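LbaCas13a H328A (C2c2) (PDB 5WLH) binds a CRISPR guide RNA and, as an RNA-targeting Cas13a nuclease, probably cleaves RNA once a complementary target has paired with the guide. Local coordinates at residues S997-E1002 with D1058-S1063; N1038-L1043 with E1104-M1109; R1051-I1056 with D1110-A1115. All coordinates share one frame; numbering follows the deposited sequence.

Interaction 1: residues S997-E1002 with D1058-S1063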
loop_
_atom_site.group_PDB
_atom_site.type_symbol
_atom_site.label_atom_id
_atom_site.label_comp_id
_atom_site.label_asym_id
_atom_site.label_seq_id
_atom_site.Cartn_x
_atom_site.Cartn_y
_atom_site.Cartn_z
ATOM N N SER A 997 27.068 13.505 -19.589
ATOM C CA SER A 997 25.718 12.998 -19.804
ATOM C C SER A 997 24.677 13.891 -19.146
ATOM O O SER A 997 23.527 13.932 -19.591
ATOM C CB SER A 997 25.588 11.576 -19.261
ATOM O OG SER A 997 26.778 10.836 -19.441
ATOM N N TYR A 998 25.055 14.605 -18.086
ATOM C CA TYR A 998 24.116 15.389 -17.296
ATOM C C TYR A 998 24.433 16.872 -17.266
ATOM O O TYR A 998 23.604 17.656 -16.784
ATOM C CB TYR A 998 24.073 14.856 -15.857
ATOM C CG TYR A 998 23.786 13.371 -15.818
ATOM C CD1 TYR A 998 22.598 12.868 -16.338
ATOM C CD2 TYR A 998 24.706 12.473 -15.287
ATOM C CE1 TYR A 998 22.329 11.517 -16.320
ATOM C CE2 TYR A 998 24.438 11.109 -15.258
ATOM C CZ TYR A 998 23.245 10.641 -15.778
ATOM O OH TYR A 998 22.960 9.291 -15.764
ATOM N N LEU A 999 25.596 17.276 -17.768
ATOM C CA LEU A 999 26.030 18.665 -17.750
ATOM C C LEU A 999 26.588 19.023 -19.117
ATOM O O LEU A 999 27.472 18.330 -19.631
ATOM C CB LEU A 999 27.094 18.897 -16.672
ATOM C CG LEU A 999 27.811 20.246 -16.681
ATOM C CD1 LEU A 999 26.844 21.371 -16.300
ATOM C CD2 LEU A 999 28.987 20.199 -15.741
ATOM N N ASP A 1000 26.068 20.098 -19.700
ATOM C CA ASP A 1000 26.608 20.641 -20.943
ATOM C C ASP A 1000 27.683 21.660 -20.575
ATOM O O ASP A 1000 27.446 22.867 -20.498
ATOM C CB ASP A 1000 25.493 21.257 -21.779
ATOM C CG ASP A 1000 25.968 21.719 -23.140
ATOM O OD1 ASP A 1000 27.182 21.627 -23.427
ATOM O OD2 ASP A 1000 25.116 22.173 -23.928
ATOM N N PHE A 1001 28.893 21.152 -20.313
ATOM C CA PHE A 1001 30.032 22.024 -20.062
ATOM C C PHE A 1001 30.746 22.425 -21.348
ATOM O O PHE A 1001 31.964 22.651 -21.336
ATOM C CB PHE A 1001 31.003 21.384 -19.064
ATOM C CG PHE A 1001 31.450 19.997 -19.423
ATOM C CD1 PHE A 1001 32.448 19.792 -20.361
ATOM C CD2 PHE A 1001 30.909 18.898 -18.782
ATOM C CE1 PHE A 1001 32.875 18.518 -20.677
ATOM C CE2 PHE A 1001 31.334 17.620 -19.092
ATOM C CZ PHE A 1001 32.318 17.430 -20.041
ATOM N N GLU A 1002 30.005 22.502 -22.457
ATOM C CA GLU A 1002 30.474 23.043 -23.732
ATOM C C GLU A 1002 31.658 22.236 -24.275
ATOM O O GLU A 1002 32.752 22.752 -24.509
ATOM C CB GLU A 1002 30.801 24.536 -23.592
ATOM C CG GLU A 1002 29.552 25.407 -23.351
ATOM C CD GLU A 1002 29.869 26.789 -22.796
ATOM O OE1 GLU A 1002 31.063 27.155 -22.725
ATOM O OE2 GLU A 1002 28.920 27.516 -22.427
ATOM N N ASP A 1058 16.817 17.323 -19.197
ATOM C CA ASP A 1058 17.749 18.100 -19.998
ATOM C C ASP A 1058 19.017 18.339 -19.194
ATOM O O ASP A 1058 18.960 18.576 -17.983
ATOM C CB ASP A 1058 17.142 19.443 -20.409
ATOM C CG ASP A 1058 15.858 19.287 -21.194
ATOM O OD1 ASP A 1058 15.778 18.363 -22.031
ATOM O OD2 ASP A 1058 14.927 20.093 -20.971
ATOM N N ARG A 1059 20.156 18.289 -19.874
ATOM C CA ARG A 1059 21.423 18.556 -19.215
ATOM C C ARG A 1059 21.425 19.949 -18.599
ATOM O O ARG A 1059 20.815 20.885 -19.117
ATOM C CB ARG A 1059 22.573 18.424 -20.210
ATOM C CG ARG A 1059 22.734 17.031 -20.763
ATOM C CD ARG A 1059 24.075 16.867 -21.426
ATOM N NE ARG A 1059 24.141 17.588 -22.692
ATOM C CZ ARG A 1059 25.240 17.688 -23.436
ATOM N NH1 ARG A 1059 26.369 17.112 -23.039
ATOM N NH2 ARG A 1059 25.207 18.363 -24.576
ATOM N N VAL A 1060 22.111 20.071 -17.462
ATOM C CA VAL A 1060 22.364 21.383 -16.889
ATOM C C VAL A 1060 23.114 22.228 -17.909
ATOM O O VAL A 1060 24.025 21.749 -18.598
ATOM C CB VAL A 1060 23.151 21.252 -15.575
ATOM C CG1 VAL A 1060 23.376 22.630 -14.937
ATOM C CG2 VAL A 1060 22.416 20.315 -14.610
ATOM N N SER A 1061 22.719 23.488 -18.019
ATOM C CA SER A 1061 23.233 24.404 -19.023
ATOM C C SER A 1061 23.949 25.568 -18.357
ATOM O O SER A 1061 23.828 25.805 -17.151
ATOM C CB SER A 1061 22.098 24.946 -19.893
ATOM O OG SER A 1061 21.245 25.751 -19.105
ATOM N N ARG A 1062 24.690 26.318 -19.176
ATOM C CA ARG A 1062 25.273 27.569 -18.703
ATOM C C ARG A 1062 24.197 28.491 -18.135
ATOM O O ARG A 1062 24.351 29.044 -17.039
ATOM C CB ARG A 1062 26.032 28.255 -19.842
ATOM C CG ARG A 1062 26.648 29.593 -19.452
ATOM C CD ARG A 1062 27.534 30.145 -20.565
ATOM N NE ARG A 1062 28.837 29.486 -20.627
ATOM C CZ ARG A 1062 29.854 29.756 -19.811
ATOM N NH1 ARG A 1062 29.723 30.664 -18.849
ATOM N NH2 ARG A 1062 31.003 29.109 -19.950
ATOM N N SER A 1063 23.082 28.644 -18.857
ATOM C CA SER A 1063 22.049 29.572 -18.410
ATOM C C SER A 1063 21.434 29.135 -17.087
ATOM O O SER A 1063 20.998 29.984 -16.298
ATOM C CB SER A 1063 20.964 29.728 -19.481
ATOM O OG SER A 1063 20.263 28.521 -19.699
HETATM O O HOH W 1 25.693 24.773 -21.298
#
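Arg-1062 NE donates to Glu-1002 OE2 over 2.7 Å, the shorter of two bonds in a salt bridge at the start of helix 1062-1075. Next to it, the segments 997-1002 and 1058-1063 run parallel and join in a single beta bridge between Leu-999 and Val-1060. Ser-1061 is the N-cap residue of the helix. The NE bond is nearly straight (169°) and meets OE2 on its syn side, close to the guanidinium plane. The arginine chain bends at chi3 (-77°), which turns NE out of the line of the chain. NH2 reaches Glu-1002 OE1 only weakly, at 3.4 Å, and also bonds Ser-1018 OG. The grip on the carboxylate is therefore lopsided.

In the bridge, both polar backbone atoms of Val-1060 are used. Its N donates to Tyr-998 O at 2.9 Å, and its O accepts from Asp-1000 N at 2.8 Å. A water extends the pairing, donating to Asp-1000 O and accepting from Arg-1062 N at 2.8 Å. Leu-999 CD1 packs on Val-1060 CB at 3.8 Å.

On Arg-1059, the guanidinium lies flat against Asp-1000, with the two planes 10° apart and Asp-1000 CB over the guanidinium centre. NH2 is 3.9 Å from Asp-1000 OD2, a long ion pair in which no N-H points at the oxygen. Arg-1059 NH1 instead bonds Ser-996 O. The aspartate is held from its own loop by an Asx turn: Asp-1000 OD1 accepts from Glu-1002 N at 3.1 Å.

Interaction 2: residues N1038-L1043 with E1104-M1109. With nucleotides of chain B.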
loop_
_atom_site.group_PDB
_atom_site.type_symbol
_atom_site.label_atom_id
_atom_site.label_comp_id
_atom_site.label_asym_id
_atom_site.label_seq_id
_atom_site.Cartn_x
_atom_site.Cartn_y
_atom_site.Cartn_z
ATOM N N ASN A 1038 31.432 14.307 -7.614
ATOM C CA ASN A 1038 30.060 14.712 -7.348
ATOM C C ASN A 1038 29.270 13.510 -6.831
ATOM O O ASN A 1038 29.042 12.542 -7.566
ATOM C CB ASN A 1038 29.405 15.303 -8.594
ATOM C CG ASN A 1038 28.032 15.866 -8.310
ATOM O OD1 ASN A 1038 27.074 15.114 -8.112
ATOM N ND2 ASN A 1038 27.923 17.199 -8.276
ATOM N N ARG A 1039 28.840 13.610 -5.577
ATOM C CA ARG A 1039 28.099 12.553 -4.900
ATOM C C ARG A 1039 26.893 12.071 -5.704
ATOM O O ARG A 1039 26.663 10.862 -5.843
ATOM C CB ARG A 1039 27.657 13.089 -3.547
ATOM C CG ARG A 1039 27.097 12.077 -2.669
ATOM C CD ARG A 1039 27.289 12.471 -1.234
ATOM N NE ARG A 1039 26.746 11.406 -0.424
ATOM C CZ ARG A 1039 25.444 11.241 -0.262
ATOM N NH1 ARG A 1039 24.601 12.106 -0.821
ATOM N NH2 ARG A 1039 24.989 10.242 0.471
ATOM N N ASN A 1040 26.098 13.001 -6.227
ATOM C CA ASN A 1040 24.885 12.611 -6.939
ATOM C C ASN A 1040 25.205 11.936 -8.268
ATOM O O ASN A 1040 24.477 11.032 -8.705
ATOM C CB ASN A 1040 23.995 13.834 -7.153
ATOM C CG ASN A 1040 23.483 14.412 -5.840
ATOM O OD1 ASN A 1040 23.346 13.699 -4.840
ATOM N ND2 ASN A 1040 23.214 15.704 -5.834
ATOM N N ILE A 1041 26.278 12.360 -8.930
ATOM C CA ILE A 1041 26.692 11.695 -10.162
ATOM C C ILE A 1041 27.076 10.249 -9.875
ATOM O O ILE A 1041 26.672 9.333 -10.595
ATOM C CB ILE A 1041 27.847 12.465 -10.828
ATOM C CG1 ILE A 1041 27.362 13.838 -11.308
ATOM C CG2 ILE A 1041 28.437 11.659 -11.983
ATOM C CD1 ILE A 1041 26.574 13.809 -12.570
ATOM N N ILE A 1042 27.861 10.023 -8.820
ATOM C CA ILE A 1042 28.296 8.661 -8.524
ATOM C C ILE A 1042 27.110 7.816 -8.064
ATOM O O ILE A 1042 26.963 6.659 -8.471
ATOM C CB ILE A 1042 29.443 8.661 -7.495
ATOM C CG1 ILE A 1042 30.778 8.981 -8.176
ATOM C CG2 ILE A 1042 29.616 7.277 -6.887
ATOM C CD1 ILE A 1042 30.947 10.388 -8.595
ATOM N N LEU A 1043 26.225 8.389 -7.237
ATOM C CA LEU A 1043 25.048 7.636 -6.808
ATOM C C LEU A 1043 24.164 7.275 -7.997
ATOM O O LEU A 1043 23.577 6.189 -8.042
ATOM C CB LEU A 1043 24.259 8.437 -5.770
ATOM C CG LEU A 1043 24.893 8.557 -4.385
ATOM C CD1 LEU A 1043 24.075 9.506 -3.538
ATOM C CD2 LEU A 1043 25.028 7.192 -3.686
ATOM N N GLU A 1104 23.225 21.021 -8.765
ATOM C CA GLU A 1104 23.825 19.996 -7.921
ATOM C C GLU A 1104 23.431 18.587 -8.342
ATOM O O GLU A 1104 23.891 17.623 -7.719
ATOM C CB GLU A 1104 23.424 20.210 -6.453
ATOM C CG GLU A 1104 24.043 21.433 -5.784
ATOM C CD GLU A 1104 25.554 21.347 -5.655
ATOM O OE1 GLU A 1104 26.083 20.242 -5.387
ATOM O OE2 GLU A 1104 26.219 22.393 -5.819
ATOM N N PHE A 1105 22.589 18.448 -9.368
ATOM C CA PHE A 1105 22.066 17.168 -9.834
ATOM C C PHE A 1105 21.155 16.511 -8.808
ATOM O O PHE A 1105 20.957 15.294 -8.846
ATOM C CB PHE A 1105 23.186 16.199 -10.223
ATOM C CG PHE A 1105 24.198 16.796 -11.146
ATOM C CD1 PHE A 1105 23.879 17.047 -12.467
ATOM C CD2 PHE A 1105 25.467 17.115 -10.691
ATOM C CE1 PHE A 1105 24.809 17.606 -13.322
ATOM C CE2 PHE A 1105 26.401 17.676 -11.540
ATOM C CZ PHE A 1105 26.073 17.921 -12.857
ATOM N N ARG A 1106 20.600 17.294 -7.882
ATOM C CA ARG A 1106 19.671 16.735 -6.911
ATOM C C ARG A 1106 18.343 16.382 -7.556
ATOM O O ARG A 1106 17.684 15.427 -7.129
ATOM C CB ARG A 1106 19.454 17.716 -5.759
ATOM C CG ARG A 1106 20.679 17.907 -4.884
ATOM C CD ARG A 1106 20.432 18.914 -3.762
ATOM N NE ARG A 1106 21.629 19.071 -2.938
ATOM C CZ ARG A 1106 21.794 20.003 -2.004
ATOM N NH1 ARG A 1106 20.833 20.889 -1.756
ATOM N NH2 ARG A 1106 22.933 20.053 -1.323
ATOM N N ASP A 1107 17.919 17.147 -8.565
ATOM C CA ASP A 1107 16.698 16.790 -9.272
ATOM C C ASP A 1107 16.842 15.427 -9.927
ATOM O O ASP A 1107 15.884 14.646 -9.973
ATOM C CB ASP A 1107 16.339 17.864 -10.303
ATOM C CG ASP A 1107 17.408 18.042 -11.386
ATOM O OD1 ASP A 1107 18.611 17.790 -11.130
ATOM O OD2 ASP A 1107 17.035 18.452 -12.508
ATOM N N LEU A 1108 18.042 15.121 -10.426
ATOM C CA LEU A 1108 18.333 13.793 -10.966
ATOM C C LEU A 1108 18.042 12.701 -9.946
ATOM O O LEU A 1108 17.421 11.677 -10.267
ATOM C CB LEU A 1108 19.803 13.717 -11.384
ATOM C CG LEU A 1108 20.263 14.143 -12.772
ATOM C CD1 LEU A 1108 21.707 13.705 -12.943
ATOM C CD2 LEU A 1108 19.379 13.535 -13.856
ATOM N N MET A 1109 18.548 12.879 -8.722
ATOM C CA MET A 1109 18.288 11.921 -7.656
ATOM C C MET A 1109 16.800 11.783 -7.407
ATOM O O MET A 1109 16.301 10.675 -7.178
ATOM C CB MET A 1109 18.992 12.358 -6.371
ATOM C CG MET A 1109 20.466 12.580 -6.542
ATOM S SD MET A 1109 21.243 11.059 -7.097
ATOM C CE MET A 1109 20.994 10.039 -5.652
ATOM P P A B 36 22.064 11.585 6.331
ATOM O OP1 A B 36 23.489 11.784 6.679
ATOM O OP2 A B 36 21.013 11.688 7.365
ATOM O "O5'" A B 36 21.649 12.579 5.174
ATOM C "C5'" A B 36 21.661 13.978 5.394
ATOM C "C4'" A B 36 22.320 14.694 4.246
ATOM O "O4'" A B 36 23.702 14.266 4.119
ATOM C "C3'" A B 36 21.695 14.462 2.887
ATOM O "O3'" A B 36 22.016 15.622 2.121
ATOM C "C2'" A B 36 22.499 13.264 2.372
ATOM O "O2'" A B 36 22.443 13.065 0.979
ATOM C "C1'" A B 36 23.897 13.644 2.852
ATOM N N9 A B 36 24.834 12.551 3.083
ATOM C C8 A B 36 24.629 11.317 3.651
ATOM N N7 A B 36 25.734 10.619 3.779
ATOM C C5 A B 36 26.729 11.464 3.293
ATOM C C6 A B 36 28.125 11.323 3.158
ATOM N N6 A B 36 28.792 10.219 3.515
ATOM N N1 A B 36 28.818 12.362 2.634
ATOM C C2 A B 36 28.155 13.467 2.277
ATOM N N3 A B 36 26.850 13.715 2.362
ATOM C C4 A B 36 26.189 12.660 2.881
ATOM P P G B 39 15.965 22.176 2.117
ATOM O OP1 G B 39 14.687 22.678 2.679
ATOM O OP2 G B 39 16.777 21.179 2.869
ATOM O "O5'" G B 39 15.743 21.571 0.652
ATOM C "C5'" G B 39 15.032 22.288 -0.357
ATOM C "C4'" G B 39 14.141 21.376 -1.169
ATOM O "O4'" G B 39 14.958 20.527 -2.036
ATOM C "C3'" G B 39 13.272 20.416 -0.349
ATOM O "O3'" G B 39 12.074 20.142 -1.072
ATOM C "C2'" G B 39 14.112 19.147 -0.360
ATOM O "O2'" G B 39 13.421 17.956 -0.051
ATOM C "C1'" G B 39 14.611 19.171 -1.798
ATOM N N9 G B 39 15.742 18.281 -2.069
ATOM C C8 G B 39 15.821 17.341 -3.073
ATOM N N7 G B 39 16.943 16.670 -3.050
ATOM C C5 G B 39 17.639 17.190 -1.964
ATOM C C6 G B 39 18.916 16.866 -1.428
ATOM O O6 G B 39 19.744 16.026 -1.814
ATOM N N1 G B 39 19.212 17.651 -0.319
ATOM C C2 G B 39 18.403 18.615 0.224
ATOM N N2 G B 39 18.875 19.268 1.298
ATOM N N3 G B 39 17.221 18.928 -0.266
ATOM C C4 G B 39 16.902 18.181 -1.344
ATOM P P A B 38 22.524 22.598 1.330
ATOM O OP1 A B 38 22.920 22.109 -0.018
ATOM O OP2 A B 38 22.873 24.004 1.689
ATOM O "O5'" A B 38 20.955 22.501 1.547
ATOM C "C5'" A B 38 20.385 22.743 2.828
ATOM C "C4'" A B 38 19.124 23.564 2.729
ATOM O "O4'" A B 38 19.463 24.974 2.655
ATOM C "C3'" A B 38 18.250 23.275 1.507
ATOM O "O3'" A B 38 16.888 23.454 1.863
ATOM C "C2'" A B 38 18.635 24.385 0.544
ATOM O "O2'" A B 38 17.638 24.693 -0.407
ATOM C "C1'" A B 38 18.860 25.543 1.509
ATOM N N9 A B 38 19.724 26.603 0.990
ATOM C C8 A B 38 21.014 26.525 0.535
ATOM N N7 A B 38 21.495 27.676 0.133
ATOM C C5 A B 38 20.451 28.567 0.347
ATOM C C6 A B 38 20.320 29.949 0.128
ATOM N N6 A B 38 21.296 30.703 -0.377
ATOM N N1 A B 38 19.144 30.531 0.440
ATOM C C2 A B 38 18.163 29.772 0.945
ATOM N N3 A B 38 18.166 28.464 1.194
ATOM C C4 A B 38 19.353 27.921 0.871
#
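Asn-1040 and Glu-1104 meet where two helix starts form part of the RNA-binding surface, helix 1039-1047 on one side and helix 1106-1145 on the other. Asn-1040 ND2 donates to Glu-1104 O at 2.8 Å, from above the carbonyl plane. The other branch of this amide, Asn-1040 OD1, rests on Met-1109 CG at 3.5 Å. Phe-1105 has positive phi and closes helix 1087-1103 in a Schellman motif, and it is also the N-cap residue of the next helix.

Its ring is held on two sides. Ile-1041 CD1 sits over the face, 3.9 Å from the centroid and 7° off the normal, a CH-pi contact. Asn-1038 ND2 lies at the edge, 3.4 Å from Phe-1105 CD2. Asn-1038 also caps its own helix, with OD1 accepting from Ile-1041 N at 3.0 Å. Met-1109 CE ends against Leu-1043 CB at 3.6 Å.

The two arginines face the RNA. The Arg-1039 guanidinium lies over A36 of chain B, with Leu-1043 CD1 behind it, and NH1 bonds the A36 O2' weakly. The Arg-1106 chain is extended from CG to NE (chi2 179°, chi3 180°) and runs over the face of the G39 base of chain B. Its NH1 bonds OP1 of A38 of chain B weakly at 3.0 Å. An alanine in place of Arg-1106 would probably leave that phosphate without this charge partner and uncover part of the G39 base. Here a positive charge meets a phosphate and flat guanidinium groups lie on base faces, which suits a guide-RNA binding surface.

Interaction 3: residues R1051-I1056 with D1110-A1115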
loop_
_atom_site.group_PDB
_atom_site.type_symbol
_atom_site.label_atom_id
_atom_site.label_comp_id
_atom_site.label_asym_id
_atom_site.label_seq_id
_atom_site.Cartn_x
_atom_site.Cartn_y
_atom_site.Cartn_z
ATOM N N ARG A 1051 20.674 5.841 -19.167
ATOM C CA ARG A 1051 19.949 6.171 -20.388
ATOM C C ARG A 1051 18.565 6.703 -20.063
ATOM O O ARG A 1051 18.073 7.626 -20.717
ATOM C CB ARG A 1051 19.865 4.945 -21.296
ATOM C CG ARG A 1051 21.232 4.437 -21.761
ATOM C CD ARG A 1051 21.168 3.839 -23.156
ATOM N NE ARG A 1051 20.365 2.620 -23.220
ATOM C CZ ARG A 1051 19.327 2.453 -24.035
ATOM N NH1 ARG A 1051 18.963 3.430 -24.847
ATOM N NH2 ARG A 1051 18.651 1.310 -24.040
ATOM N N PHE A 1052 17.934 6.160 -19.018
ATOM C CA PHE A 1052 16.636 6.676 -18.597
ATOM C C PHE A 1052 16.735 8.140 -18.175
ATOM O O PHE A 1052 15.965 8.992 -18.644
ATOM C CB PHE A 1052 16.095 5.807 -17.456
ATOM C CG PHE A 1052 15.001 6.453 -16.664
ATOM C CD1 PHE A 1052 13.710 6.497 -17.165
ATOM C CD2 PHE A 1052 15.251 6.990 -15.409
ATOM C CE1 PHE A 1052 12.686 7.078 -16.434
ATOM C CE2 PHE A 1052 14.232 7.580 -14.682
ATOM C CZ PHE A 1052 12.950 7.623 -15.200
ATOM N N LEU A 1053 17.684 8.452 -17.288
ATOM C CA LEU A 1053 17.825 9.825 -16.813
ATOM C C LEU A 1053 18.124 10.781 -17.964
ATOM O O LEU A 1053 17.561 11.877 -18.024
ATOM C CB LEU A 1053 18.915 9.909 -15.751
ATOM C CG LEU A 1053 18.503 9.291 -14.410
ATOM C CD1 LEU A 1053 19.727 9.075 -13.553
ATOM C CD2 LEU A 1053 17.499 10.192 -13.695
ATOM N N GLU A 1054 18.992 10.371 -18.899
ATOM C CA GLU A 1054 19.262 11.201 -20.076
ATOM C C GLU A 1054 18.013 11.408 -20.923
ATOM O O GLU A 1054 17.856 12.460 -21.556
ATOM C CB GLU A 1054 20.356 10.574 -20.940
ATOM C CG GLU A 1054 21.706 10.457 -20.269
ATOM C CD GLU A 1054 22.637 9.529 -21.028
ATOM O OE1 GLU A 1054 22.143 8.628 -21.729
ATOM O OE2 GLU A 1054 23.865 9.702 -20.933
ATOM N N LYS A 1055 17.119 10.421 -20.960
ATOM C CA LYS A 1055 15.934 10.528 -21.798
ATOM C C LYS A 1055 14.840 11.385 -21.179
ATOM O O LYS A 1055 13.972 11.876 -21.906
ATOM C CB LYS A 1055 15.383 9.134 -22.114
ATOM C CG LYS A 1055 16.150 8.406 -23.223
ATOM C CD LYS A 1055 15.895 6.908 -23.213
ATOM C CE LYS A 1055 16.910 6.169 -24.069
ATOM N NZ LYS A 1055 16.875 6.634 -25.489
ATOM N N ILE A 1056 14.840 11.585 -19.866
ATOM C CA ILE A 1056 13.722 12.275 -19.233
ATOM C C ILE A 1056 14.095 13.648 -18.713
ATOM O O ILE A 1056 13.204 14.374 -18.243
ATOM C CB ILE A 1056 13.096 11.423 -18.108
ATOM C CG1 ILE A 1056 14.114 11.179 -17.001
ATOM C CG2 ILE A 1056 12.539 10.110 -18.684
ATOM C CD1 ILE A 1056 13.574 11.447 -15.609
ATOM N N ASP A 1110 16.084 12.909 -7.424
ATOM C CA ASP A 1110 14.635 12.904 -7.252
ATOM C C ASP A 1110 13.965 12.054 -8.322
ATOM O O ASP A 1110 13.164 11.171 -8.011
ATOM C CB ASP A 1110 14.100 14.337 -7.287
ATOM C CG ASP A 1110 12.823 14.517 -6.489
ATOM O OD1 ASP A 1110 12.286 13.527 -5.949
ATOM O OD2 ASP A 1110 12.339 15.663 -6.415
ATOM N N TYR A 1111 14.291 12.297 -9.596
ATOM C CA TYR A 1111 13.670 11.507 -10.654
ATOM C C TYR A 1111 14.027 10.032 -10.527
ATOM O O TYR A 1111 13.188 9.163 -10.788
ATOM C CB TYR A 1111 14.078 12.037 -12.027
ATOM C CG TYR A 1111 13.697 13.479 -12.222
ATOM C CD1 TYR A 1111 12.444 13.933 -11.850
ATOM C CD2 TYR A 1111 14.604 14.390 -12.730
ATOM C CE1 TYR A 1111 12.090 15.259 -12.012
ATOM C CE2 TYR A 1111 14.264 15.726 -12.892
ATOM C CZ TYR A 1111 13.012 16.149 -12.537
ATOM O OH TYR A 1111 12.674 17.470 -12.696
ATOM N N SER A 1112 15.271 9.725 -10.146
ATOM C CA SER A 1112 15.653 8.319 -9.997
ATOM C C SER A 1112 14.841 7.647 -8.903
ATOM O O SER A 1112 14.393 6.501 -9.064
ATOM C CB SER A 1112 17.145 8.188 -9.683
ATOM O OG SER A 1112 17.901 8.832 -10.673
ATOM N N GLU A 1113 14.650 8.344 -7.782
ATOM C CA GLU A 1113 13.849 7.790 -6.696
ATOM C C GLU A 1113 12.407 7.593 -7.123
ATOM O O GLU A 1113 11.767 6.621 -6.720
ATOM C CB GLU A 1113 13.900 8.701 -5.470
ATOM C CG GLU A 1113 15.079 8.446 -4.564
ATOM C CD GLU A 1113 14.998 9.273 -3.301
ATOM O OE1 GLU A 1113 13.982 9.150 -2.575
ATOM O OE2 GLU A 1113 15.940 10.050 -3.044
ATOM N N ILE A 1114 11.855 8.537 -7.898
ATOM C CA ILE A 1114 10.469 8.384 -8.326
ATOM C C ILE A 1114 10.341 7.172 -9.227
ATOM O O ILE A 1114 9.410 6.372 -9.086
ATOM C CB ILE A 1114 9.952 9.661 -9.017
ATOM C CG1 ILE A 1114 9.752 10.761 -7.974
ATOM C CG2 ILE A 1114 8.624 9.379 -9.701
ATOM C CD1 ILE A 1114 9.597 12.186 -8.555
ATOM N N ALA A 1115 11.288 7.009 -10.153
ATOM C CA ALA A 1115 11.303 5.823 -11.000
ATOM C C ALA A 1115 11.472 4.558 -10.169
ATOM O O ALA A 1115 10.788 3.553 -10.405
ATOM C CB ALA A 1115 12.428 5.939 -12.031
#
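Helix 1051-1056 and helix 1110-1115 cross steeply, with 114° between their directions and axes 10.7 Å apart at closest approach. The nearest CA atoms, those of Leu-1053 and Ser-1112, are 7.3 Å apart. Each helix offers three residues with the same spacing: Phe-1052, Leu-1053 and Ile-1056 on one, Tyr-1111, Ser-1112 and Ala-1115 on the other. No hydrogen bond passes between the two segments.

Phe-1052 reaches across with the end of its ring. CE2 and CZ both touch Ala-1115 CB, CE2 at 3.6 Å. The small methyl leaves room for the aromatic ring to come close to the partner helix. The ring is backed within its own helix by Ile-1056 CG1, which lies over one face toward the rim.

Leu-1053 places its two methyl groups around one hydroxyl. CD2 is 3.3 Å and CD1 is 3.4 Å from Ser-1112 OG. That oxygen has its hydrogen bond within its own helix, to Leu-1108 O, so the leucine meets a polar atom that is already satisfied.

Ile-1056 is in the last turn of its helix. Its CG1 takes the crowded position between the backbone N and the carbonyl carbon (chi1 63°). CD1 packs on Tyr-1111 CB at 3.7 Å, and the two side chains slide past each other in opposite directions. Leu-1053 CD2 touches the same Tyr-1111 CB more loosely, at 4.2 Å. Beyond this, the Tyr-1111 ring meets that of Tyr-1359, and its side chain also touches Ser-1362 and Ile-1363 on helix 1357-1368.

The result is a buried, mostly apolar, steep helix crossing typical of the largely helical C-terminal half of Cas13a. Tyr-1111 carries it on to helix 1357-1368, which probably belongs to the C-terminal HEPN domain.

The three contacts are interleaved along the chain and pack around Tyr-998. From interaction 1, Tyr-998 CD2 touches Ile-1041 CD1 at 3.6 Å and Tyr-998 CG touches Leu-1108 CD1 at 3.6 Å, both in interaction 2. On interaction 3, Tyr-998 CE1 meets Leu-1053 CB at 3.8 Å. Val-1060 CG2 also rests on Phe-1105 CE1, so the bridged loops back the ring in interaction 2. Interactions 2 and 3 share helix 1106-1145, and their centres are 11 Å apart. Interaction 2 touches the RNA directly. The nearest atom of interaction 3 lies about 5 Å from the bound nucleic acid. The nearest atom of interaction 1 lies about 13 Å from the bound nucleic acid.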